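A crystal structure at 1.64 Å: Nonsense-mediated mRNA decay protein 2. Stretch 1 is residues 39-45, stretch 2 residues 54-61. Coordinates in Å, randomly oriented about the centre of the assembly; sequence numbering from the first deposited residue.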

ATOM      1  N   GLY A  39     -19.747  13.956  19.613  1.00 23.53           N
ATOM      2  CA  GLY A  39     -18.464  14.533  19.968  1.00 28.35           C
ATOM      3  C   GLY A  39     -17.336  13.596  19.566  1.00 30.43           C
ATOM      4  O   GLY A  39     -16.237  14.035  19.217  1.00 29.47           O
ATOM      5  N   PHE A  40     -17.611  12.298  19.609  1.00 28.25           N
ATOM      6  CA  PHE A  40     -16.637  11.305  19.158  1.00 28.62           C
ATOM      7  C   PHE A  40     -16.424  11.375  17.641  1.00 31.53           C
ATOM      8  O   PHE A  40     -15.285  11.352  17.169  1.00 30.18           O
ATOM      9  N   ILE A  41     -17.518  11.460  16.884  1.00 30.01           N
ATOM     10  CA  ILE A  41     -17.442  11.569  15.426  1.00 28.97           C
ATOM     11  C   ILE A  41     -16.659  12.807  15.000  1.00 37.00           C
ATOM     12  O   ILE A  41     -15.837  12.748  14.077  1.00 33.32           O
ATOM     13  N   LYS A  42     -16.916  13.925  15.671  1.00 32.59           N
ATOM     14  CA  LYS A  42     -16.206  15.167  15.383  1.00 35.67           C
ATOM     15  C   LYS A  42     -14.713  15.033  15.632  1.00 34.37           C
ATOM     16  O   LYS A  42     -13.899  15.586  14.894  1.00 34.67           O
ATOM     17  N   LYS A  43     -14.352  14.303  16.679  1.00 33.14           N
ATOM     18  CA  LYS A  43     -12.947  14.067  16.979  1.00 37.98           C
ATOM     19  C   LYS A  43     -12.292  13.197  15.893  1.00 40.25           C
ATOM     20  O   LYS A  43     -11.166  13.470  15.463  1.00 36.54           O
ATOM     21  N   LEU A  44     -13.009  12.170  15.439  1.00 32.82           N
ATOM     22  CA  LEU A  44     -12.522  11.304  14.358  1.00 35.23           C
ATOM     23  C   LEU A  44     -12.267  12.110  13.089  1.00 42.95           C
ATOM     24  O   LEU A  44     -11.245  11.932  12.416  1.00 38.30           O
ATOM     25  N   LYS A  45     -13.209  12.998  12.781  1.00 34.25           N
ATOM     26  CA  LYS A  45     -13.207  13.787  11.556  1.00 38.09           C
ATOM     27  C   LYS A  45     -12.079  14.800  11.473  1.00 41.15           C
ATOM     28  O   LYS A  45     -11.824  15.355  10.404  1.00 37.59           O
ATOM     29  N   SER A  54      -4.787   9.249  22.059  1.00 48.84           N
ATOM     30  CA  SER A  54      -5.076   9.094  23.485  1.00 52.93           C
ATOM     31  C   SER A  54      -6.451   9.624  23.894  1.00 51.68           C
ATOM     32  O   SER A  54      -7.152   9.006  24.698  1.00 51.21           O
ATOM     33  N   SER A  55      -6.835  10.767  23.337  1.00 50.75           N
ATOM     34  CA  SER A  55      -8.131  11.362  23.643  1.00 49.98           C
ATOM     35  C   SER A  55      -9.266  10.471  23.150  1.00 50.58           C
ATOM     36  O   SER A  55     -10.256  10.267  23.852  1.00 45.85           O
ATOM     37  N   LEU A  56      -9.111   9.939  21.940  1.00 47.99           N
ATOM     38  CA  LEU A  56     -10.110   9.049  21.358  1.00 40.64           C
ATOM     39  C   LEU A  56     -10.206   7.730  22.118  1.00 41.06           C
ATOM     40  O   LEU A  56     -11.287   7.149  22.230  1.00 41.11           O
ATOM     41  N   LEU A  57      -9.077   7.254  22.635  1.00 37.62           N
ATOM     42  CA  LEU A  57      -9.073   6.008  23.392  1.00 42.37           C
ATOM     43  C   LEU A  57      -9.836   6.166  24.702  1.00 41.16           C
ATOM     44  O   LEU A  57     -10.446   5.215  25.187  1.00 38.73           O
ATOM     45  N   LYS A  58      -9.796   7.370  25.267  1.00 43.99           N
ATOM     46  CA  LYS A  58     -10.537   7.667  26.492  1.00 46.06           C
ATOM     47  C   LYS A  58     -12.037   7.557  26.242  1.00 41.70           C
ATOM     48  O   LYS A  58     -12.764   6.970  27.045  1.00 45.60           O
ATOM     49  N   ASP A  59     -12.489   8.119  25.124  1.00 41.34           N
ATOM     50  CA  ASP A  59     -13.892   8.039  24.722  1.00 41.23           C
ATOM     51  C   ASP A  59     -14.345   6.600  24.533  1.00 41.05           C
ATOM     52  O   ASP A  59     -15.454   6.234  24.918  1.00 42.26           O
ATOM     53  N   LEU A  60     -13.489   5.784  23.924  1.00 34.47           N
ATOM     54  CA  LEU A  60     -13.803   4.373  23.727  1.00 39.54           C
ATOM     55  C   LEU A  60     -13.964   3.642  25.050  1.00 38.14           C
ATOM     56  O   LEU A  60     -14.660   2.629  25.126  1.00 34.79           O
ATOM     57  N   SER A  61     -13.325   4.158  26.094  1.00 37.26           N
ATOM     58  CA  SER A  61     -13.442   3.550  27.412  1.00 37.65           C
ATOM     59  C   SER A  61     -14.519   4.222  28.253  1.00 40.19           C
ATOM     60  O   SER A  61     -14.780   3.799  29.377  1.00 45.05           O
TER

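The most unusual feature is a very short salt bridge: Lys 43 NZ lies 2.4 Å from Asp 59 OD2, and with hydrogens placed the pair also qualifies as a hydrogen bond donated by the lysine. Both residues direct CA-to-CB toward the opposing helix. Asp 59 adopts chi1 m, whereas Lys 43 has an off-well chi1 of -145° followed by t, m and t, a bent path that brings its amine to the carboxylate. Lys 43 NZ also donates a weak hydrogen bond to Ser 55 OG, 3.4 Å away; Ser 55 is t at chi1, and its OG also sits 3.2 Å from Lys 43 CD. Asp 59 OD1 is satisfied elsewhere in the structure.

The helices run nearly antiparallel, at 155°, with axes 10.6 Å apart at closest approach; apolar contacts lie beside the salt bridge. Phe 40 (chi1 t, chi2 75°) leaves its backbone sideways, but its ring reaches across: CE1 is 3.4 Å from Leu 56 CD2, CD1 3.6 Å from Asp 59 CB, and CZ 4.3 Å from Leu 60 CG. Leu 56, with rotamer m,t, has the largest covered area, 82 Å². Leu 56 CD2 also meets Lys 43 CB at 3.7 Å and Leu 44 CD2 at 3.9 Å, making this methyl a shared contact point for three residues.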

ATOM      1  CB  PHE A  40     -17.059   9.896  19.583  1.00 28.32           C
ATOM      2  CG  PHE A  40     -16.063   8.824  19.209  1.00 33.25           C
ATOM      3  CD1 PHE A  40     -14.885   8.679  19.921  1.00 34.48           C
ATOM      4  CD2 PHE A  40     -16.309   7.966  18.150  1.00 32.02           C
ATOM      5  CE1 PHE A  40     -13.966   7.700  19.578  1.00 32.47           C
ATOM      6  CE2 PHE A  40     -15.392   6.981  17.809  1.00 32.47           C
ATOM      7  CZ  PHE A  40     -14.222   6.858  18.524  1.00 33.07           C
ATOM      8  CB  ILE A  41     -18.841  11.625  14.779  1.00 32.90           C
ATOM      9  CG1 ILE A  41     -19.618  10.341  15.057  1.00 31.10           C
ATOM     10  CG2 ILE A  41     -18.733  11.839  13.271  1.00 33.65           C
ATOM     11  CD1 ILE A  41     -18.947   9.114  14.547  1.00 35.20           C
ATOM     12  CB  LYS A  42     -16.765  16.324  16.216  1.00 36.94           C
ATOM     13  CG  LYS A  42     -17.944  17.022  15.576  1.00 36.60           C
ATOM     14  CD  LYS A  42     -18.322  18.276  16.350  1.00 47.10           C
ATOM     15  CE  LYS A  42     -19.454  18.006  17.323  1.00 44.95           C
ATOM     16  NZ  LYS A  42     -19.695  19.173  18.225  1.00 46.41           N
ATOM     17  CB  LYS A  43     -12.792  13.439  18.365  1.00 41.22           C
ATOM     18  CG  LYS A  43     -11.541  13.894  19.104  1.00 48.70           C
ATOM     19  CD  LYS A  43     -11.495  13.328  20.513  1.00 49.29           C
ATOM     20  CE  LYS A  43     -12.442  14.069  21.443  1.00 52.16           C
ATOM     21  NZ  LYS A  43     -12.903  13.191  22.558  1.00 50.46           N
ATOM     22  CB  LEU A  44     -13.537  10.196  14.047  1.00 33.82           C
ATOM     23  CG  LEU A  44     -13.665   8.993  14.980  1.00 38.83           C
ATOM     24  CD1 LEU A  44     -14.744   8.045  14.463  1.00 29.93           C
ATOM     25  CD2 LEU A  44     -12.335   8.265  15.124  1.00 34.79           C
ATOM     26  CB  LYS A  45     -14.544  14.509  11.385  1.00 39.15           C
ATOM     27  CG  LYS A  45     -15.521  13.785  10.490  1.00 40.80           C
ATOM     28  CD  LYS A  45     -16.852  14.508  10.441  1.00 43.07           C
ATOM     29  CE  LYS A  45     -17.785  13.841   9.449  1.00 51.04           C
ATOM     30  NZ  LYS A  45     -19.216  14.017   9.821  1.00 53.35           N
ATOM     31  CB  SER A  54      -3.982   9.747  24.333  1.00 59.91           C
ATOM     32  OG  SER A  54      -3.328   8.787  25.147  1.00 67.84           O
ATOM     33  CB  SER A  55      -8.242  12.757  23.023  1.00 52.98           C
ATOM     34  OG  SER A  55      -9.578  13.234  23.069  1.00 56.49           O
ATOM     35  CB  LEU A  56      -9.789   8.783  19.884  1.00 42.19           C
ATOM     36  CG  LEU A  56     -10.086   9.923  18.910  1.00 44.25           C
ATOM     37  CD1 LEU A  56      -9.218   9.812  17.662  1.00 40.20           C
ATOM     38  CD2 LEU A  56     -11.556   9.920  18.530  1.00 34.69           C
ATOM     39  CB  LEU A  57      -7.645   5.520  23.655  1.00 39.06           C
ATOM     40  CG  LEU A  57      -6.909   4.928  22.449  1.00 45.01           C
ATOM     41  CD1 LEU A  57      -5.539   4.397  22.851  1.00 43.34           C
ATOM     42  CD2 LEU A  57      -7.737   3.832  21.795  1.00 35.92           C
ATOM     43  CB  LYS A  58     -10.184   9.063  27.008  1.00 55.61           C
ATOM     44  CG  LYS A  58     -10.649   9.345  28.431  1.00 57.79           C
ATOM     45  CD  LYS A  58     -10.191  10.719  28.896  1.00 56.72           C
ATOM     46  CE  LYS A  58     -10.778  11.818  28.022  1.00 59.99           C
ATOM     47  NZ  LYS A  58      -9.731  12.650  27.356  1.00 61.12           N
ATOM     48  CB  ASP A  59     -14.132   8.810  23.421  1.00 43.94           C
ATOM     49  CG  ASP A  59     -13.979  10.312  23.587  1.00 51.97           C
ATOM     50  OD1 ASP A  59     -14.832  10.930  24.260  1.00 49.68           O
ATOM     51  OD2 ASP A  59     -13.016  10.877  23.027  1.00 56.27           O
ATOM     52  CB  LEU A  60     -12.732   3.696  22.866  1.00 34.44           C
ATOM     53  CG  LEU A  60     -12.929   3.963  21.378  1.00 35.96           C
ATOM     54  CD1 LEU A  60     -11.679   3.604  20.587  1.00 37.14           C
ATOM     55  CD2 LEU A  60     -14.130   3.172  20.890  1.00 31.91           C
ATOM     56  CB  SER A  61     -12.102   3.577  28.155  1.00 45.73           C
ATOM     57  OG  SER A  61     -11.825   4.860  28.682  1.00 47.93           O
TER